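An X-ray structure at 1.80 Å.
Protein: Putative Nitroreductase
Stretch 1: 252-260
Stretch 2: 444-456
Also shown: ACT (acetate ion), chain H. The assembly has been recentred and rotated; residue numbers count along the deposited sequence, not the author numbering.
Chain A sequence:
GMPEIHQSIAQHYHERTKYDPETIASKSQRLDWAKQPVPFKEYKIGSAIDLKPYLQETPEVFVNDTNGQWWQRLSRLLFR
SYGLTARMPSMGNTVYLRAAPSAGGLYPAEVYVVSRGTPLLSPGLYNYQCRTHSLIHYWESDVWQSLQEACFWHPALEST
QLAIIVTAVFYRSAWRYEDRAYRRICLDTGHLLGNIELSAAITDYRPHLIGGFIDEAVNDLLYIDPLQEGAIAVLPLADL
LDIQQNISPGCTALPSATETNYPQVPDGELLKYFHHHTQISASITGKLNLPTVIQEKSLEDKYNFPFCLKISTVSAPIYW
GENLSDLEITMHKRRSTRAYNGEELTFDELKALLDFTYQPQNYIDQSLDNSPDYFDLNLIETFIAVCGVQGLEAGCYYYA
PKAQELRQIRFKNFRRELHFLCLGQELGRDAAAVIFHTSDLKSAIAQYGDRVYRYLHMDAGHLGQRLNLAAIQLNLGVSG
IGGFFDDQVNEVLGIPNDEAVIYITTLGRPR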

# COMPACT_ATOMS: atom_id res chain seq x y z
N THR A 252 3.90 13.75 7.06
CA THR A 252 3.85 12.31 6.88
C THR A 252 5.15 11.67 6.45
O THR A 252 5.26 10.45 6.43
CB THR A 252 2.81 11.98 5.79
OG1 THR A 252 3.19 12.64 4.58
CG2 THR A 252 1.40 12.48 6.19
N ALA A 253 6.12 12.48 6.03
CA ALA A 253 7.35 11.94 5.49
C ALA A 253 8.52 12.85 5.76
O ALA A 253 8.39 14.08 5.73
CB ALA A 253 7.19 11.75 3.95
N LEU A 254 9.67 12.26 6.03
CA LEU A 254 10.91 13.01 6.22
C LEU A 254 11.97 12.44 5.31
O LEU A 254 11.95 11.25 4.97
CB LEU A 254 11.39 12.90 7.68
CG LEU A 254 10.60 13.65 8.75
CD1 LEU A 254 11.19 13.30 10.11
CD2 LEU A 254 10.56 15.19 8.47
N PRO A 255 12.96 13.26 4.95
CA PRO A 255 14.03 12.77 4.11
C PRO A 255 15.09 11.97 4.83
O PRO A 255 15.35 12.18 6.02
CB PRO A 255 14.67 14.08 3.58
CG PRO A 255 14.35 15.07 4.54
CD PRO A 255 13.10 14.69 5.25
N SER A 256 15.66 11.03 4.10
CA SER A 256 16.89 10.35 4.51
C SER A 256 18.02 11.02 3.73
O SER A 256 17.79 11.93 2.93
CB SER A 256 16.84 8.86 4.16
OG SER A 256 17.05 8.62 2.78
N ALA A 257 19.25 10.56 3.94
CA ALA A 257 20.39 11.00 3.14
C ALA A 257 20.26 10.43 1.73
O ALA A 257 19.41 9.58 1.47
CB ALA A 257 21.72 10.47 3.78
N THR A 258 21.12 10.91 0.84
CA THR A 258 21.25 10.43 -0.52
C THR A 258 22.66 9.82 -0.57
O THR A 258 23.66 10.51 -0.35
CB THR A 258 21.07 11.54 -1.54
OG1 THR A 258 19.75 12.10 -1.38
CG2 THR A 258 21.28 11.03 -2.97
N GLU A 259 22.74 8.54 -0.84
CA GLU A 259 24.00 7.83 -0.85
C GLU A 259 24.49 7.51 -2.26
O GLU A 259 23.94 6.68 -2.94
CB GLU A 259 23.85 6.50 -0.06
CG GLU A 259 25.17 5.71 -0.01
CD GLU A 259 24.97 4.25 0.40
OE1 GLU A 259 23.87 3.90 0.82
OE2 GLU A 259 25.90 3.46 0.25
N THR A 260 25.57 8.17 -2.68
CA THR A 260 26.11 7.92 -3.99
C THR A 260 27.41 7.10 -3.93
O THR A 260 27.86 6.60 -4.94
CB THR A 260 26.35 9.27 -4.73
OG1 THR A 260 27.18 10.10 -3.94
CG2 THR A 260 25.02 10.02 -4.96
C ACT H . 18.44 14.59 1.01
O ACT H . 19.02 13.46 0.89
OXT ACT H . 17.38 14.79 0.38
CH3 ACT H . 18.98 15.70 1.86
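Stretch 2 (444-456) AIAQYGDRVYRYL

Stretch 1 has no regular helix or strand; its backbone is extended from Ala253 to Glu259. Stretch 2 is helical from Ala444 to Tyr448, breaks at Gly449, makes a type I turn from Gly449 to Val452, and is helical again through Leu456. The break, with the turn after it, lies along Ser256 to Glu259, and Tyr455 in the second helix reaches back to Ala253 and Leu254. From Gly449 to Leu456 the chain heads broadly back against the run of Ala253 to Glu259. The closest CA pair is Pro255 CA and Tyr448 CA, 3.8 Å apart. The two stretches together bury 511 Å².

Backbone hydrogen bonds fix the register. Ser256 N donates to Tyr448 O at 2.9 Å, using a carbonyl near the end of the first helix. Asp450 N donates to Ala257 O at 3.1 Å.

Side chains add three more hydrogen bonds. Arg451 N donates to Ser256 OG at 3.0 Å, and the same OG donates to Ala257 O at 2.9 Å within stretch 1. Glu259 N donates to Asp450 OD2 at 2.7 Å. Tyr455 OH donates to Leu254 O at 2.7 Å.

Gly449 has positive phi, which favours glycine. Its CA lies 3.5 Å from Ser256 O and 3.5 Å from Ala257 O, both as CA-H...O contacts. A CB here would clash with both carbonyl oxygens, so the close packing depends on the absent side chain.

Apolar contacts centre on Ala253. Its CB lies over one face of the Tyr455 ring, 4.0 Å from the centroid, and is 3.7 Å from Tyr448 CE1. Separately, the edge of the Tyr448 ring meets the peptide link between Leu254 and Pro255, with Tyr448 CD1 3.8 Å from Leu254 C.

An acetate ion, probably from the crystallisation liquor, sits beside the contact. Thr258 OG1 donates to ACT O at 2.7 Å, and Gly449 N is 3.5 Å from ACT OXT.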

# COMPACT_ATOMS: atom_id res chain seq x y z
N ALA A 444 12.42 12.54 -7.04
CA ALA A 444 11.92 12.07 -5.75
C ALA A 444 13.05 12.00 -4.71
O ALA A 444 12.88 12.36 -3.54
CB ALA A 444 11.26 10.66 -5.94
N ILE A 445 14.19 11.46 -5.13
CA ILE A 445 15.37 11.31 -4.24
C ILE A 445 15.89 12.68 -3.84
O ILE A 445 16.29 12.90 -2.68
CB ILE A 445 16.47 10.46 -4.91
CG1 ILE A 445 15.98 9.01 -5.04
CG2 ILE A 445 17.77 10.51 -4.09
CD1 ILE A 445 16.77 8.19 -6.06
N ALA A 446 15.81 13.64 -4.76
CA ALA A 446 16.26 15.00 -4.49
C ALA A 446 15.47 15.60 -3.33
O ALA A 446 16.00 16.41 -2.56
CB ALA A 446 16.15 15.90 -5.75
N GLN A 447 14.23 15.17 -3.18
CA GLN A 447 13.38 15.67 -2.12
C GLN A 447 13.43 14.90 -0.81
O GLN A 447 13.46 15.50 0.25
CB GLN A 447 11.95 15.76 -2.62
CG GLN A 447 11.80 16.76 -3.76
CD GLN A 447 10.47 16.63 -4.41
OE1 GLN A 447 9.43 16.85 -3.77
NE2 GLN A 447 10.47 16.23 -5.69
N TYR A 448 13.47 13.56 -0.86
CA TYR A 448 13.39 12.76 0.36
C TYR A 448 14.53 11.76 0.56
O TYR A 448 14.48 10.91 1.45
CB TYR A 448 12.09 11.99 0.39
CG TYR A 448 10.88 12.85 0.63
CD1 TYR A 448 10.54 13.27 1.90
CD2 TYR A 448 10.10 13.25 -0.45
CE1 TYR A 448 9.40 14.07 2.12
CE2 TYR A 448 8.96 14.04 -0.25
CZ TYR A 448 8.62 14.43 1.02
OH TYR A 448 7.49 15.21 1.16
N GLY A 449 15.56 11.87 -0.27
CA GLY A 449 16.67 10.95 -0.20
C GLY A 449 16.28 9.56 -0.67
O GLY A 449 15.19 9.34 -1.22
N ASP A 450 17.17 8.59 -0.46
CA ASP A 450 16.93 7.24 -0.94
C ASP A 450 15.72 6.57 -0.31
O ASP A 450 15.12 5.72 -0.92
CB ASP A 450 18.17 6.38 -0.79
CG ASP A 450 19.29 6.87 -1.68
OD1 ASP A 450 19.12 6.76 -2.91
OD2 ASP A 450 20.30 7.34 -1.11
N ARG A 451 15.39 6.97 0.91
CA ARG A 451 14.20 6.46 1.61
C ARG A 451 12.91 6.74 0.85
O ARG A 451 11.90 6.10 1.09
CB ARG A 451 14.15 7.05 3.02
CG ARG A 451 13.00 6.57 3.93
CD ARG A 451 13.00 7.44 5.17
NE ARG A 451 12.11 7.03 6.29
CZ ARG A 451 12.50 6.24 7.29
NH1 ARG A 451 13.72 5.70 7.30
NH2 ARG A 451 11.68 5.98 8.29
N VAL A 452 12.93 7.69 -0.08
CA VAL A 452 11.73 7.99 -0.88
C VAL A 452 11.24 6.73 -1.61
O VAL A 452 10.05 6.59 -1.87
CB VAL A 452 11.95 9.12 -1.93
CG1 VAL A 452 12.76 8.62 -3.16
CG2 VAL A 452 10.56 9.76 -2.33
N TYR A 453 12.15 5.79 -1.88
CA TYR A 453 11.78 4.56 -2.55
C TYR A 453 10.67 3.84 -1.79
O TYR A 453 9.73 3.30 -2.41
CB TYR A 453 13.01 3.65 -2.72
CG TYR A 453 12.85 2.63 -3.83
CD1 TYR A 453 13.15 2.95 -5.13
CD2 TYR A 453 12.41 1.35 -3.55
CE1 TYR A 453 13.04 2.02 -6.17
CE2 TYR A 453 12.32 0.41 -4.55
CZ TYR A 453 12.61 0.77 -5.87
OH TYR A 453 12.51 -0.17 -6.85
N ARG A 454 10.81 3.78 -0.46
CA ARG A 454 9.76 3.19 0.38
C ARG A 454 8.43 3.94 0.20
O ARG A 454 7.39 3.35 0.02
CB ARG A 454 10.12 3.33 1.86
CG ARG A 454 11.40 2.71 2.28
CD ARG A 454 11.47 2.84 3.82
NE ARG A 454 12.78 2.49 4.31
CZ ARG A 454 13.13 2.51 5.60
NH1 ARG A 454 12.24 2.84 6.53
NH2 ARG A 454 14.35 2.17 5.95
N TYR A 455 8.53 5.26 0.26
CA TYR A 455 7.36 6.14 0.22
C TYR A 455 6.60 5.97 -1.08
O TYR A 455 5.36 5.91 -1.09
CB TYR A 455 7.73 7.60 0.39
CG TYR A 455 8.47 7.98 1.68
CD1 TYR A 455 8.27 7.29 2.87
CD2 TYR A 455 9.26 9.13 1.72
CE1 TYR A 455 8.88 7.70 4.02
CE2 TYR A 455 9.90 9.55 2.88
CZ TYR A 455 9.70 8.82 4.05
OH TYR A 455 10.29 9.20 5.25
N LEU A 456 7.33 5.92 -2.17
CA LEU A 456 6.71 5.80 -3.49
C LEU A 456 5.89 4.52 -3.63
O LEU A 456 4.74 4.53 -4.14
CB LEU A 456 7.78 5.81 -4.61
CG LEU A 456 8.57 7.09 -4.82
CD1 LEU A 456 9.75 6.91 -5.79
CD2 LEU A 456 7.59 8.22 -5.27